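Local atomic coordinates of aminotransferase class-III (Ochrobactrum anthropi, PDB entry 5GHG), a protein that probably transfers amino groups between amines and carbonyl compounds as an omega-transaminase, using a pyridoxal phosphate-type cofactor held here in its aminated form. Residues K48-A53 / V408-G413; A105-S110 / M278-L283; T181-F186 / G232-P237; Y357-L362 / L379-E384. The protein carries 1 engineered substitution. All blocks are in the same frame, centred on the assembly; numbering follows the deposited sequence.

Following the chain from its N terminus, interaction 1 opens first, at strand 49-52, and closes last, when helix 400-411 ends 355 residues later; the other three contacts all lie within that span. Interaction 2 opens at 105-110 and closes at 278-283, pinning the loop after helix 93-104 to the start of strand 282-285. Interaction 3 falls within this second span, joining two loops, 181-186 and 232-237. Interaction 4 comes afterwards, a short closure from helix 347-363 to strand 380-385. No two spans cross. Interactions 1 and 4 reach one mixed sheet and interactions 2 and 3 adjoin the other; interactions 3 and 4 touch, V233 and H185 meeting strand 380-385.

Interaction 1: residues K48-A53 / V408-G413; sequences KRYIEA and VLQERG
Y50 turns an edge of its ring to the C-terminal end of helix 400-411. Its CG stands anti to the carbonyl carbon (chi1 -49°), and the carbonyl O of Q410 lies in the ring plane, 3.5 Å from Y50 CE2. Q410 crosses obliquely: CG, anti to the backbone N, rests 3.7 Å from Y50 CE2, and the extended chain beyond it carries NE2 to a water, the amide standing nearly perpendicular to the ring. That water joins the two polar ends, donating to Y50 OH and accepting from Q410 NE2; Y50 OH also bonds to D44. On the next residue, I51 N donates to G413 O at 2.8 Å, approaching from above the carbonyl plane. G413, at positive phi, is the C-prime residue of the Schellman motif that ends the helix. An alanine in place of Y50 would remove the ring and hydroxyl, and would probably loosen the packing on Q410 and break the water link. Strand 49-52 runs parallel to 414-419, with I51 and I415 joined by backbone hydrogen bonding, and antiparallel to 41-44 on its other side; helix 433-455 meets L409 and R412.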
# COMPACT_ATOMS: atom_id res chain seq x y z
N LYS B 48 -31.38 3.41 -2.33
CA LYS B 48 -31.42 2.89 -3.70
C LYS B 48 -30.48 1.70 -3.84
O LYS B 48 -29.35 1.73 -3.34
CB LYS B 48 -31.04 3.98 -4.69
CG LYS B 48 -32.08 5.08 -4.85
CD LYS B 48 -31.58 6.14 -5.86
CE LYS B 48 -30.77 5.50 -7.01
NZ LYS B 48 -31.58 4.64 -7.93
N ARG B 49 -30.95 0.66 -4.54
CA ARG B 49 -30.16 -0.55 -4.77
C ARG B 49 -29.65 -0.62 -6.21
O ARG B 49 -30.31 -0.17 -7.14
CB ARG B 49 -30.97 -1.80 -4.44
CG ARG B 49 -31.21 -1.93 -2.93
CD ARG B 49 -32.28 -2.97 -2.62
NE ARG B 49 -31.88 -4.31 -3.03
CZ ARG B 49 -31.07 -5.10 -2.33
NH1 ARG B 49 -30.79 -6.32 -2.77
NH2 ARG B 49 -30.55 -4.68 -1.20
N TYR B 50 -28.46 -1.19 -6.37
CA TYR B 50 -27.80 -1.29 -7.67
C TYR B 50 -27.17 -2.66 -7.82
O TYR B 50 -26.63 -3.22 -6.85
CB TYR B 50 -26.67 -0.27 -7.83
CG TYR B 50 -27.03 1.14 -7.46
CD1 TYR B 50 -27.02 1.56 -6.13
CD2 TYR B 50 -27.36 2.07 -8.45
CE1 TYR B 50 -27.33 2.87 -5.79
CE2 TYR B 50 -27.67 3.37 -8.12
CZ TYR B 50 -27.65 3.77 -6.79
OH TYR B 50 -27.96 5.05 -6.46
N ILE B 51 -27.19 -3.18 -9.05
CA ILE B 51 -26.29 -4.27 -9.41
C ILE B 51 -24.87 -3.69 -9.47
O ILE B 51 -24.61 -2.73 -10.20
CB ILE B 51 -26.67 -4.89 -10.75
CG1 ILE B 51 -28.02 -5.61 -10.64
CG2 ILE B 51 -25.54 -5.83 -11.24
CD1 ILE B 51 -28.53 -6.16 -11.98
N GLU B 52 -23.96 -4.27 -8.68
CA GLU B 52 -22.55 -3.87 -8.75
C GLU B 52 -21.90 -4.67 -9.88
O GLU B 52 -21.26 -5.71 -9.68
CB GLU B 52 -21.86 -4.06 -7.40
CG GLU B 52 -21.18 -2.77 -6.86
CD GLU B 52 -20.08 -2.24 -7.78
OE1 GLU B 52 -19.64 -2.99 -8.68
OE2 GLU B 52 -19.64 -1.07 -7.63
N ALA B 53 -22.11 -4.19 -11.09
CA ALA B 53 -21.67 -4.91 -12.26
C ALA B 53 -20.15 -4.86 -12.43
O ALA B 53 -19.63 -5.52 -13.32
CB ALA B 53 -22.36 -4.38 -13.51
N VAL B 408 -26.68 7.20 -17.01
CA VAL B 408 -28.01 6.65 -17.28
C VAL B 408 -28.11 5.21 -16.78
O VAL B 408 -29.11 4.81 -16.18
CB VAL B 408 -28.34 6.74 -18.78
CG1 VAL B 408 -29.62 5.95 -19.07
CG2 VAL B 408 -28.51 8.18 -19.19
N LEU B 409 -27.06 4.42 -17.00
CA LEU B 409 -27.07 3.05 -16.51
C LEU B 409 -27.21 3.01 -14.98
O LEU B 409 -27.93 2.16 -14.45
CB LEU B 409 -25.80 2.34 -16.96
CG LEU B 409 -25.64 0.85 -16.77
CD1 LEU B 409 -26.80 0.08 -17.37
CD2 LEU B 409 -24.32 0.39 -17.40
N GLN B 410 -26.55 3.93 -14.28
CA GLN B 410 -26.71 4.01 -12.83
C GLN B 410 -28.14 4.39 -12.43
O GLN B 410 -28.67 3.88 -11.44
CB GLN B 410 -25.71 5.00 -12.23
CG GLN B 410 -25.78 5.13 -10.70
CD GLN B 410 -24.70 6.07 -10.18
OE1 GLN B 410 -23.55 5.98 -10.59
NE2 GLN B 410 -25.08 7.02 -9.33
N GLU B 411 -28.78 5.28 -13.19
CA GLU B 411 -30.19 5.56 -12.98
C GLU B 411 -31.04 4.30 -13.12
O GLU B 411 -32.07 4.16 -12.45
CB GLU B 411 -30.70 6.61 -13.97
CG GLU B 411 -30.15 8.00 -13.81
CD GLU B 411 -30.72 8.95 -14.87
OE1 GLU B 411 -29.97 9.33 -15.82
OE2 GLU B 411 -31.95 9.24 -14.81
N ARG B 412 -30.66 3.41 -14.02
CA ARG B 412 -31.36 2.16 -14.23
C ARG B 412 -30.89 1.05 -13.27
O ARG B 412 -31.22 -0.12 -13.49
CB ARG B 412 -31.21 1.71 -15.68
CG ARG B 412 -32.04 2.55 -16.64
CD ARG B 412 -31.79 2.22 -18.10
NE ARG B 412 -32.74 2.89 -18.99
CZ ARG B 412 -33.95 2.43 -19.27
NH1 ARG B 412 -34.37 1.28 -18.73
NH2 ARG B 412 -34.74 3.11 -20.08
N GLY B 413 -30.15 1.40 -12.23
CA GLY B 413 -29.84 0.46 -11.18
C GLY B 413 -28.66 -0.45 -11.44
O GLY B 413 -28.62 -1.56 -10.90
O HOH W 1 -27.53 7.24 -8.10

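Interaction 2: residues A105-S110 / M278-L283; sequences APVPMS and MKPDIL
M109 sends its side chain from the loop before strand 111-115 into the bend that precedes strand 282-285, an inner strand of the sheet in the large cofactor-binding domain of fold-type I aminotransferases. From CB the chain leaves with CG anti to the carbonyl carbon, then turns sharply at chi2 (-68°), carrying the sulfur across to the other segment. SD comes to 3.9 Å from D281 O. The terminal methyl CE goes deepest, lying 3.7 Å from P280 O and 3.8 Å from D281 O, and meets L283 CB at 4.1 Å. V107 lays its two methyls along the K279-P280 backbone: CG1 faces K279 CA, while CG2, in the crowded position between backbone N and carbonyl carbon, sits 3.6 Å from P280 O. P106 meets L283 tip to tip, the ring carbon CG touching CD1 at 3.7 Å. D281 points away from the loop, and its carboxylate is bonded to L255 N and N302 and paired with R304. The contact between the segments is apolar, methyls and proline carbons pressed on each other and on carbonyl oxygens, so the fit between this loop and the turn into the strand rests on shape rather than directed polar bonds.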
# COMPACT_ATOMS: atom_id res chain seq x y z
N ALA B 105 -0.85 -22.72 -8.57
CA ALA B 105 -0.29 -21.91 -9.63
C ALA B 105 -0.48 -22.59 -10.99
O ALA B 105 -0.38 -23.82 -11.10
CB ALA B 105 1.20 -21.65 -9.39
N PRO B 106 -0.74 -21.82 -12.04
CA PRO B 106 -0.93 -22.42 -13.37
C PRO B 106 0.35 -22.98 -13.98
O PRO B 106 0.27 -23.73 -14.95
CB PRO B 106 -1.47 -21.24 -14.20
CG PRO B 106 -0.78 -20.05 -13.56
CD PRO B 106 -0.83 -20.35 -12.08
N VAL B 107 1.51 -22.58 -13.48
CA VAL B 107 2.81 -23.15 -13.85
C VAL B 107 3.56 -23.44 -12.56
O VAL B 107 3.22 -22.91 -11.50
CB VAL B 107 3.63 -22.22 -14.77
CG1 VAL B 107 2.97 -22.07 -16.12
CG2 VAL B 107 3.83 -20.85 -14.11
N PRO B 108 4.60 -24.28 -12.61
CA PRO B 108 5.38 -24.55 -11.41
C PRO B 108 5.92 -23.25 -10.79
O PRO B 108 6.51 -22.41 -11.48
CB PRO B 108 6.53 -25.43 -11.93
CG PRO B 108 5.93 -26.13 -13.12
CD PRO B 108 5.05 -25.09 -13.77
N MET B 109 5.71 -23.10 -9.49
CA MET B 109 6.20 -21.97 -8.72
C MET B 109 6.90 -22.49 -7.47
O MET B 109 6.68 -23.60 -7.03
CB MET B 109 5.06 -21.01 -8.32
CG MET B 109 4.52 -20.18 -9.48
SD MET B 109 5.73 -18.96 -10.09
CE MET B 109 4.86 -18.28 -11.48
N SER B 110 7.77 -21.65 -6.90
CA SER B 110 8.59 -22.04 -5.77
C SER B 110 8.25 -21.32 -4.48
O SER B 110 8.22 -21.95 -3.42
CB SER B 110 10.07 -21.82 -6.11
OG SER B 110 10.88 -22.00 -4.96
N MET B 278 -0.10 -18.45 -21.20
CA MET B 278 1.09 -17.72 -20.76
C MET B 278 1.85 -18.57 -19.75
O MET B 278 1.25 -19.27 -18.93
CB MET B 278 0.70 -16.39 -20.13
CG MET B 278 0.09 -15.42 -21.11
SD MET B 278 -0.85 -14.10 -20.31
CE MET B 278 0.44 -13.21 -19.45
N LYS B 279 3.18 -18.47 -19.79
CA LYS B 279 4.06 -19.24 -18.93
C LYS B 279 4.93 -18.26 -18.15
O LYS B 279 6.12 -18.12 -18.42
CB LYS B 279 4.90 -20.23 -19.75
CG LYS B 279 4.05 -21.28 -20.44
CD LYS B 279 4.87 -22.37 -21.10
CE LYS B 279 3.96 -23.47 -21.66
NZ LYS B 279 4.67 -24.33 -22.66
N PRO B 280 4.34 -17.56 -17.18
CA PRO B 280 5.09 -16.53 -16.47
C PRO B 280 6.16 -17.10 -15.55
O PRO B 280 6.03 -18.21 -15.03
CB PRO B 280 4.01 -15.80 -15.66
CG PRO B 280 2.93 -16.83 -15.47
CD PRO B 280 2.94 -17.63 -16.75
N ASP B 281 7.20 -16.30 -15.33
CA ASP B 281 8.18 -16.57 -14.28
C ASP B 281 7.74 -16.03 -12.92
O ASP B 281 8.17 -16.55 -11.88
CB ASP B 281 9.53 -15.96 -14.65
CG ASP B 281 10.08 -16.51 -15.95
OD1 ASP B 281 10.57 -17.65 -15.92
OD2 ASP B 281 10.01 -15.81 -16.99
N ILE B 282 6.92 -14.98 -12.94
CA ILE B 282 6.43 -14.29 -11.76
C ILE B 282 4.94 -14.03 -11.98
O ILE B 282 4.54 -13.61 -13.07
CB ILE B 282 7.19 -12.96 -11.53
CG1 ILE B 282 8.70 -13.21 -11.40
CG2 ILE B 282 6.63 -12.18 -10.31
CD1 ILE B 282 9.51 -11.92 -11.26
N LEU B 283 4.13 -14.28 -10.96
CA LEU B 283 2.68 -14.10 -11.07
C LEU B 283 2.21 -13.25 -9.89
O LEU B 283 2.49 -13.58 -8.74
CB LEU B 283 1.95 -15.45 -11.07
CG LEU B 283 0.49 -15.44 -11.48
CD1 LEU B 283 0.11 -16.77 -12.12
CD2 LEU B 283 -0.42 -15.16 -10.29

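Interaction 3: residues T181-F186 / G232-P237; sequences TGCPHF and GVVVPP
V234 stands across H185 at about a right angle, its two methyls dividing the work. The imidazole is set by CG anti to the backbone N (chi1 -171°), and V234 CG2 lies over one of its faces, 4.1 Å above the plane and displaced toward the rim. V234 CG1, itself anti to its backbone N, comes in lower down, 3.6 Å from H185 CB and 3.4 Å from P184 O, with C183 SG next to it, on the H185 side, at 4.2 Å. The ring's polar edge points elsewhere: ND1 bonds to R149 and NE2 to E373, so both nitrogens have partners and the rotation of the imidazole is fixed from outside the two segments. P184 turns its ring the other way, toward the prolines: P184 CB touches P237 CD at 3.8 Å and P236 CB at 4.2 Å. P184 is the centre of an inverse gamma turn, and H185 directly after it takes the N-cap position of helix 186-189. On the opposing segment V233 and V234 both face M228 in a G1 beta bulge, preceded by G232 at a positive phi where a side chain would collide with the carbonyl before it. These are loops of the large cofactor-binding domain of a fold-type I aminotransferase, one following strand 178-181 and the other strand 219-224, with the side chain of V234 about 12 Å from the bound PMP. Between the two backbones sits a water that donates to P184 O and V235 O and accepts from F186 N. Helix 196-214 packs against both prolines, P184 through L203 and P237 through F199 and A200.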
# COMPACT_ATOMS: atom_id res chain seq x y z
N THR B 181 5.91 -0.49 -24.55
CA THR B 181 5.68 -0.89 -25.93
C THR B 181 4.18 -0.75 -26.21
O THR B 181 3.43 -0.19 -25.40
CB THR B 181 6.25 -2.30 -26.16
OG1 THR B 181 6.27 -2.58 -27.57
CG2 THR B 181 5.47 -3.37 -25.40
N GLY B 182 3.72 -1.23 -27.35
CA GLY B 182 2.39 -0.87 -27.81
C GLY B 182 1.25 -1.56 -27.07
O GLY B 182 1.39 -2.64 -26.49
N CYS B 183 0.09 -0.92 -27.12
CA CYS B 183 -1.14 -1.52 -26.59
C CYS B 183 -1.71 -2.52 -27.60
O CYS B 183 -1.95 -2.14 -28.75
CB CYS B 183 -2.18 -0.45 -26.30
SG CYS B 183 -3.75 -1.16 -25.75
N PRO B 184 -2.00 -3.79 -27.20
CA PRO B 184 -2.54 -4.78 -28.14
C PRO B 184 -4.05 -4.67 -28.33
O PRO B 184 -4.79 -5.62 -28.11
CB PRO B 184 -2.11 -6.11 -27.51
CG PRO B 184 -2.04 -5.84 -26.06
CD PRO B 184 -1.69 -4.38 -25.88
N HIS B 185 -4.51 -3.49 -28.76
CA HIS B 185 -5.94 -3.24 -28.96
C HIS B 185 -6.21 -3.10 -30.46
O HIS B 185 -6.04 -2.02 -31.02
CB HIS B 185 -6.42 -2.00 -28.22
CG HIS B 185 -7.92 -1.85 -28.23
ND1 HIS B 185 -8.55 -0.69 -27.85
CD2 HIS B 185 -8.90 -2.71 -28.58
CE1 HIS B 185 -9.85 -0.85 -27.95
NE2 HIS B 185 -10.09 -2.06 -28.39
N PHE B 186 -6.66 -4.19 -31.08
CA PHE B 186 -6.78 -4.23 -32.54
C PHE B 186 -7.75 -3.15 -33.05
O PHE B 186 -7.46 -2.46 -34.03
CB PHE B 186 -7.22 -5.62 -32.97
CG PHE B 186 -7.37 -5.79 -34.45
CD1 PHE B 186 -6.32 -5.52 -35.31
CD2 PHE B 186 -8.57 -6.26 -34.98
CE1 PHE B 186 -6.45 -5.69 -36.69
CE2 PHE B 186 -8.71 -6.44 -36.37
CZ PHE B 186 -7.64 -6.15 -37.21
N GLY B 232 -9.26 -0.58 -20.16
CA GLY B 232 -10.45 -0.66 -20.98
C GLY B 232 -10.85 -2.06 -21.41
O GLY B 232 -11.51 -2.23 -22.46
N VAL B 233 -10.51 -3.07 -20.62
CA VAL B 233 -10.82 -4.46 -20.95
C VAL B 233 -10.30 -4.77 -22.36
O VAL B 233 -11.08 -5.10 -23.26
CB VAL B 233 -12.33 -4.77 -20.84
CG1 VAL B 233 -12.59 -6.27 -20.96
CG2 VAL B 233 -12.88 -4.27 -19.52
N VAL B 234 -9.00 -4.63 -22.56
CA VAL B 234 -8.39 -4.88 -23.87
C VAL B 234 -7.99 -6.35 -23.95
O VAL B 234 -7.12 -6.81 -23.22
CB VAL B 234 -7.18 -3.97 -24.12
CG1 VAL B 234 -6.53 -4.33 -25.45
CG2 VAL B 234 -7.60 -2.49 -24.13
N VAL B 235 -8.66 -7.09 -24.82
CA VAL B 235 -8.34 -8.49 -25.08
C VAL B 235 -7.30 -8.50 -26.19
O VAL B 235 -7.52 -7.87 -27.24
CB VAL B 235 -9.59 -9.30 -25.45
CG1 VAL B 235 -9.24 -10.76 -25.67
CG2 VAL B 235 -10.67 -9.15 -24.37
N PRO B 236 -6.17 -9.16 -26.02
CA PRO B 236 -5.12 -9.12 -27.04
C PRO B 236 -5.55 -9.94 -28.25
O PRO B 236 -6.40 -10.82 -28.13
CB PRO B 236 -3.91 -9.75 -26.34
CG PRO B 236 -4.52 -10.70 -25.34
CD PRO B 236 -5.80 -10.02 -24.87
N PRO B 237 -4.99 -9.65 -29.42
CA PRO B 237 -5.37 -10.42 -30.60
C PRO B 237 -4.90 -11.86 -30.49
O PRO B 237 -4.00 -12.19 -29.72
CB PRO B 237 -4.68 -9.66 -31.75
CG PRO B 237 -3.53 -8.99 -31.11
CD PRO B 237 -3.96 -8.65 -29.72
O HOH W 2 -7.07 -6.80 -29.78

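Interaction 4: residues Y357-L362 / L379-E384; sequences YMQKRL and LIAGVE
Two flat groups lie within helix 347-363 itself: the Y357 ring has R361 CG over one face, 3.5 Å above its plane and toward the rim, and Y357 OH lies in the plane of the R361 guanidinium, at its edge; the guanidinium is also paired with D437 and bonded to S441. The third, the Q359 amide, is the one that crosses to the strand. Bent at chi2 (-61°), Q359 folds back so that NE2 donates to I380 O at 2.9 Å; the acceptor lies close to the amide plane, while the donor stands well above the plane of the strand carbonyl. NE2 also bonds to G378 O and OE1 accepts from R363, so both amide ends are held. A leucine in place of Q359 would lose these bonds and would probably leave I380 O and G378 O without that donor. Alongside, M358 is extended until it bends at chi3 (78°), which lays CE 3.5 Å from L379 C and 4.0 Å from A381 CB. L362 spreads its two methyls along the strand: CD1 presses on A381 CB at 3.4 Å, tighter than usual, and CD2 meets V383 CG2 at 4.0 Å. Helix 357-362 and strand 380-384 run almost parallel, 11° apart, with axes 9.1 Å apart at closest approach: a helix laid on the face of a mixed sheet, probably in the smaller domain of this fold. Strand 380-385 lies between 422-425 and 371-377, antiparallel to both, and helix 433-455 packs beside M358 and L362.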
# COMPACT_ATOMS: atom_id res chain seq x y z
N TYR B 357 -22.62 -16.78 -21.30
CA TYR B 357 -23.91 -16.17 -21.55
C TYR B 357 -23.79 -14.64 -21.64
O TYR B 357 -24.36 -14.03 -22.55
CB TYR B 357 -24.90 -16.60 -20.46
CG TYR B 357 -26.28 -15.99 -20.62
CD1 TYR B 357 -27.06 -16.28 -21.74
CD2 TYR B 357 -26.79 -15.12 -19.66
CE1 TYR B 357 -28.31 -15.73 -21.90
CE2 TYR B 357 -28.05 -14.56 -19.81
CZ TYR B 357 -28.81 -14.87 -20.93
OH TYR B 357 -30.06 -14.30 -21.09
N MET B 358 -23.04 -14.02 -20.72
CA MET B 358 -22.86 -12.56 -20.78
C MET B 358 -22.17 -12.12 -22.07
O MET B 358 -22.58 -11.13 -22.70
CB MET B 358 -22.07 -12.07 -19.57
CG MET B 358 -21.85 -10.55 -19.51
SD MET B 358 -20.79 -9.99 -18.13
CE MET B 358 -19.17 -10.38 -18.78
N GLN B 359 -21.11 -12.83 -22.47
CA GLN B 359 -20.43 -12.47 -23.71
C GLN B 359 -21.38 -12.54 -24.90
O GLN B 359 -21.35 -11.67 -25.78
CB GLN B 359 -19.23 -13.38 -23.96
CG GLN B 359 -18.13 -13.34 -22.91
CD GLN B 359 -17.50 -11.97 -22.74
OE1 GLN B 359 -17.45 -11.17 -23.67
NE2 GLN B 359 -16.98 -11.72 -21.54
N LYS B 360 -22.23 -13.56 -24.94
CA LYS B 360 -23.19 -13.70 -26.04
C LYS B 360 -24.24 -12.60 -26.01
O LYS B 360 -24.50 -11.95 -27.03
CB LYS B 360 -23.85 -15.08 -25.98
CG LYS B 360 -24.94 -15.32 -27.02
CD LYS B 360 -25.72 -16.61 -26.69
CE LYS B 360 -26.76 -16.94 -27.76
NZ LYS B 360 -26.13 -17.34 -29.06
N ARG B 361 -24.83 -12.35 -24.83
CA ARG B 361 -25.83 -11.29 -24.73
C ARG B 361 -25.26 -9.93 -25.10
O ARG B 361 -25.90 -9.16 -25.83
CB ARG B 361 -26.44 -11.26 -23.32
CG ARG B 361 -27.45 -12.39 -23.07
CD ARG B 361 -28.75 -12.12 -23.83
NE ARG B 361 -29.26 -10.78 -23.54
CZ ARG B 361 -30.11 -10.50 -22.56
NH1 ARG B 361 -30.57 -11.49 -21.80
NH2 ARG B 361 -30.52 -9.25 -22.35
N LEU B 362 -24.05 -9.61 -24.63
CA LEU B 362 -23.47 -8.32 -24.96
C LEU B 362 -23.22 -8.18 -26.46
O LEU B 362 -23.40 -7.10 -27.04
CB LEU B 362 -22.17 -8.08 -24.18
CG LEU B 362 -22.30 -7.70 -22.71
CD1 LEU B 362 -20.93 -7.72 -22.04
CD2 LEU B 362 -22.96 -6.33 -22.52
N LEU B 379 -15.85 -13.67 -17.65
CA LEU B 379 -16.79 -12.78 -16.99
C LEU B 379 -16.28 -11.34 -16.96
O LEU B 379 -16.56 -10.59 -16.01
CB LEU B 379 -17.11 -13.29 -15.59
CG LEU B 379 -18.42 -12.89 -14.89
CD1 LEU B 379 -19.66 -13.20 -15.77
CD2 LEU B 379 -18.53 -13.55 -13.51
N ILE B 380 -15.54 -10.91 -17.98
CA ILE B 380 -15.12 -9.51 -18.07
C ILE B 380 -15.36 -9.03 -19.49
O ILE B 380 -15.07 -9.76 -20.45
CB ILE B 380 -13.65 -9.31 -17.65
CG1 ILE B 380 -13.35 -7.83 -17.50
CG2 ILE B 380 -12.70 -9.97 -18.64
CD1 ILE B 380 -12.04 -7.52 -16.82
N ALA B 381 -15.90 -7.83 -19.63
CA ALA B 381 -16.24 -7.33 -20.95
C ALA B 381 -16.19 -5.82 -20.97
O ALA B 381 -16.36 -5.16 -19.95
CB ALA B 381 -17.63 -7.82 -21.40
N GLY B 382 -15.98 -5.28 -22.16
CA GLY B 382 -16.07 -3.85 -22.38
C GLY B 382 -16.90 -3.57 -23.61
O GLY B 382 -16.84 -4.31 -24.59
N VAL B 383 -17.68 -2.51 -23.54
CA VAL B 383 -18.52 -2.05 -24.64
C VAL B 383 -18.08 -0.64 -24.97
O VAL B 383 -18.33 0.29 -24.19
CB VAL B 383 -20.02 -2.12 -24.29
CG1 VAL B 383 -20.87 -1.61 -25.43
CG2 VAL B 383 -20.43 -3.55 -23.94
N GLU B 384 -17.40 -0.46 -26.10
CA GLU B 384 -16.87 0.85 -26.46
C GLU B 384 -17.87 1.59 -27.33
O GLU B 384 -18.33 1.06 -28.35
CB GLU B 384 -15.52 0.74 -27.18
CG GLU B 384 -14.91 2.10 -27.45
CD GLU B 384 -13.42 2.06 -27.78
OE1 GLU B 384 -12.80 1.00 -27.59
OE2 GLU B 384 -12.88 3.09 -28.24